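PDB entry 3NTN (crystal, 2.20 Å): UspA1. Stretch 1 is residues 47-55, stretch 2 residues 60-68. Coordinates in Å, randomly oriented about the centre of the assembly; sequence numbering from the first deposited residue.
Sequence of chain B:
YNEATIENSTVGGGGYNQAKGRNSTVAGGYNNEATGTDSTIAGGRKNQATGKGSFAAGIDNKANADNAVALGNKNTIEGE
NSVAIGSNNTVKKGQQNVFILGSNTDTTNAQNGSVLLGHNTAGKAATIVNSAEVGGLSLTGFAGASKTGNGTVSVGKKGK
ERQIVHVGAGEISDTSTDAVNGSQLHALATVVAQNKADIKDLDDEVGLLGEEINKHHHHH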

# COMPACT_ATOMS: atom_id res chain seq x y z
N ASN B 47 -23.76 17.59 -0.08
CA ASN B 47 -22.60 17.47 -0.96
C ASN B 47 -22.41 18.69 -1.88
O ASN B 47 -23.38 19.32 -2.32
CB ASN B 47 -22.68 16.22 -1.84
CG ASN B 47 -22.70 14.93 -1.02
OD1 ASN B 47 -21.74 14.62 -0.34
ND2 ASN B 47 -23.79 14.18 -1.10
N GLN B 48 -21.14 19.00 -2.14
CA GLN B 48 -20.76 19.94 -3.19
C GLN B 48 -19.86 19.26 -4.21
O GLN B 48 -19.19 18.27 -3.90
CB GLN B 48 -20.04 21.15 -2.62
CG GLN B 48 -20.88 21.92 -1.62
CD GLN B 48 -20.08 22.99 -0.95
OE1 GLN B 48 -18.99 23.37 -1.43
NE2 GLN B 48 -20.59 23.50 0.17
N ALA B 49 -19.94 19.75 -5.44
CA ALA B 49 -19.03 19.36 -6.46
C ALA B 49 -18.77 20.56 -7.38
O ALA B 49 -19.39 20.74 -8.42
CB ALA B 49 -19.53 18.12 -7.21
N THR B 50 -17.85 21.41 -6.95
CA THR B 50 -17.45 22.55 -7.75
C THR B 50 -16.41 22.23 -8.85
O THR B 50 -16.21 23.06 -9.74
CB THR B 50 -16.96 23.70 -6.90
OG1 THR B 50 -15.71 23.31 -6.29
CG2 THR B 50 -18.02 24.09 -5.78
N GLY B 51 -15.77 21.08 -8.84
CA GLY B 51 -14.78 20.87 -9.87
C GLY B 51 -15.27 20.35 -11.21
O GLY B 51 -16.28 19.60 -11.26
N LYS B 52 -14.56 20.70 -12.29
CA LYS B 52 -14.84 20.02 -13.58
C LYS B 52 -14.68 18.48 -13.47
O LYS B 52 -13.67 18.01 -12.99
CB LYS B 52 -14.07 20.59 -14.78
CG LYS B 52 -13.83 22.08 -14.73
CD LYS B 52 -13.57 22.66 -16.11
CE LYS B 52 -12.81 23.99 -16.06
NZ LYS B 52 -12.82 24.67 -14.72
N GLY B 53 -15.73 17.73 -13.84
CA GLY B 53 -15.69 16.29 -13.98
C GLY B 53 -15.61 15.59 -12.63
O GLY B 53 -15.20 14.41 -12.54
N SER B 54 -16.02 16.29 -11.59
CA SER B 54 -15.95 15.80 -10.25
C SER B 54 -17.12 14.87 -9.86
O SER B 54 -18.12 14.74 -10.56
CB SER B 54 -15.86 16.98 -9.25
OG SER B 54 -17.04 17.76 -9.29
N PHE B 55 -16.97 14.19 -8.75
CA PHE B 55 -17.93 13.22 -8.36
C PHE B 55 -17.94 13.15 -6.85
O PHE B 55 -16.90 13.03 -6.24
CB PHE B 55 -17.59 11.85 -8.96
CG PHE B 55 -18.51 10.76 -8.51
CD1 PHE B 55 -19.74 10.56 -9.12
CD2 PHE B 55 -18.18 9.98 -7.39
CE1 PHE B 55 -20.67 9.51 -8.65
CE2 PHE B 55 -19.06 8.95 -6.92
CZ PHE B 55 -20.31 8.73 -7.56
N ASP B 60 -21.92 15.23 3.14
CA ASP B 60 -21.04 16.36 3.46
C ASP B 60 -19.66 16.33 2.76
O ASP B 60 -18.65 16.73 3.34
CB ASP B 60 -20.91 16.56 5.02
CG ASP B 60 -20.62 18.01 5.38
OD1 ASP B 60 -20.61 18.89 4.49
OD2 ASP B 60 -20.37 18.30 6.55
N ASN B 61 -19.62 15.90 1.50
CA ASN B 61 -18.38 15.83 0.72
C ASN B 61 -18.23 17.07 -0.10
O ASN B 61 -19.24 17.70 -0.44
CB ASN B 61 -18.40 14.61 -0.18
CG ASN B 61 -18.53 13.33 0.61
OD1 ASN B 61 -17.59 12.97 1.31
ND2 ASN B 61 -19.70 12.68 0.57
N LYS B 62 -16.98 17.44 -0.40
CA LYS B 62 -16.71 18.52 -1.31
C LYS B 62 -15.77 17.98 -2.37
O LYS B 62 -14.62 17.69 -2.10
CB LYS B 62 -16.02 19.68 -0.59
CG LYS B 62 -16.91 20.42 0.41
CD LYS B 62 -16.17 21.67 0.99
CE LYS B 62 -17.08 22.53 1.86
NZ LYS B 62 -17.84 21.65 2.80
N ALA B 63 -16.27 17.88 -3.59
CA ALA B 63 -15.48 17.36 -4.67
C ALA B 63 -15.21 18.60 -5.48
O ALA B 63 -15.77 18.76 -6.59
CB ALA B 63 -16.30 16.38 -5.42
N ASN B 64 -14.34 19.47 -4.91
CA ASN B 64 -14.19 20.87 -5.31
C ASN B 64 -12.86 21.21 -5.97
O ASN B 64 -12.25 22.22 -5.66
CB ASN B 64 -14.46 21.83 -4.14
CG ASN B 64 -15.93 21.83 -3.69
OD1 ASN B 64 -16.76 21.08 -4.22
ND2 ASN B 64 -16.25 22.67 -2.68
N ALA B 65 -12.41 20.36 -6.89
CA ALA B 65 -11.29 20.71 -7.80
C ALA B 65 -11.42 19.78 -8.96
O ALA B 65 -12.19 18.74 -8.91
CB ALA B 65 -9.98 20.52 -7.13
N ASP B 66 -10.70 20.08 -10.03
CA ASP B 66 -10.94 19.34 -11.23
C ASP B 66 -10.72 17.84 -10.98
O ASP B 66 -9.77 17.46 -10.31
CB ASP B 66 -10.13 19.88 -12.40
CG ASP B 66 -10.53 21.32 -12.77
OD1 ASP B 66 -9.74 21.94 -13.53
OD2 ASP B 66 -11.60 21.83 -12.31
N ASN B 67 -11.64 17.01 -11.48
CA ASN B 67 -11.55 15.52 -11.43
C ASN B 67 -11.53 14.91 -10.02
O ASN B 67 -11.28 13.72 -9.86
CB ASN B 67 -10.40 14.96 -12.29
CG ASN B 67 -10.28 15.67 -13.63
OD1 ASN B 67 -11.28 15.83 -14.37
ND2 ASN B 67 -9.07 16.10 -13.96
N ALA B 68 -11.85 15.72 -9.02
CA ALA B 68 -11.97 15.26 -7.63
C ALA B 68 -12.96 14.14 -7.51
O ALA B 68 -14.00 14.15 -8.14
CB ALA B 68 -12.36 16.46 -6.67
O HOH W 1 -13.37 13.83 -14.50
O HOH W 2 -14.36 12.40 -11.06

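The two stretches run side by side in register, Gln48 against Lys62 and Gly51 against Ala65, and half of the ten hydrogen bonds between them join backbone to backbone. The shortest is Asn67 N to Lys52 O, 2.7 Å, with an N-H...O angle of 168°. Gln48 is held at both of its backbone polar atoms: its N donates to Asn61 O (2.9 Å, 173°), and its O accepts from Ala63 N (3.0 Å, 165°). This pair of bonds forms the single beta bridge between Gln48 and Lys62, whose CA atoms lie 4.7 Å apart. Further along, Gly51 N donates to Ala63 O (3.2 Å, 164°) and Phe55 N to Ala68 O (3.0 Å), the latter at a more bent 142°.

Amide side chains extend this pattern where the backbone alone does not. Asn47 OD1 accepts twice from Asn61, from its N at 3.1 Å and its ND2 at 3.0 Å; both asparagines have the m rotamer, with chi2 of -64° and -69°, so their side chains follow similar paths. The carboxamide of Asn64 serves both as donor and as acceptor: Asn64 ND2 donates to Gln48 OE1 (3.1 Å, 162°), while Asn64 OD1 receives Thr50 N (3.0 Å, 173°). Its CA-to-CB bond points sideways, but chi1 of -68° and chi2 of 3° bring the end of the side chain nearer to stretch 1. Asparagine suits this position because a single short side chain presents both an NH2 and a carbonyl oxygen.

Asp66 also points sideways at CB and reaches back, so that its OD2 accepts Lys52 N at 3.2 Å (145°). The salt bridge from Lys52 NZ to the same Asp66 OD2 is long, 3.9 Å, and the better-defined anchor is therefore the backbone amide.

Two type II turns, Gly51 to Ser54 and Ala65 to Ala68, lie alongside each other. Gly53, with phi of 71°, occupies a conformation that favours glycine, and Asn67, at phi 62°, a comparable one that asparagine tolerates well. Ser54 OG, in the p rotamer, turns back to donate to Gly51 O (2.8 Å) within its own turn. Water 1 lies between the two turns, 2.7 Å from Gly53 O and 2.9 Å from Asn67 OD1.

Packing completes the contact, which buries 682 Å² summed over both sides. Gly51 fits closely against Ala65: Gly51 CA lies 3.5 Å from Ala65 O in a nearly straight CA-H...O contact (172°), and an ideal CB on Gly51 would fall 2.0 Å from Ala65 O, a clash. Ala63 is buried and points toward stretch 1, its CB 4.1 Å from Ala49 CB, 3.9 Å from Ser54 CB and 3.5 Å from Phe55 O; its methyl group fills this small space. Another CA-H...O contact, Ala49 CA to Ala63 O at 3.3 Å, reflects the same close approach of the backbones.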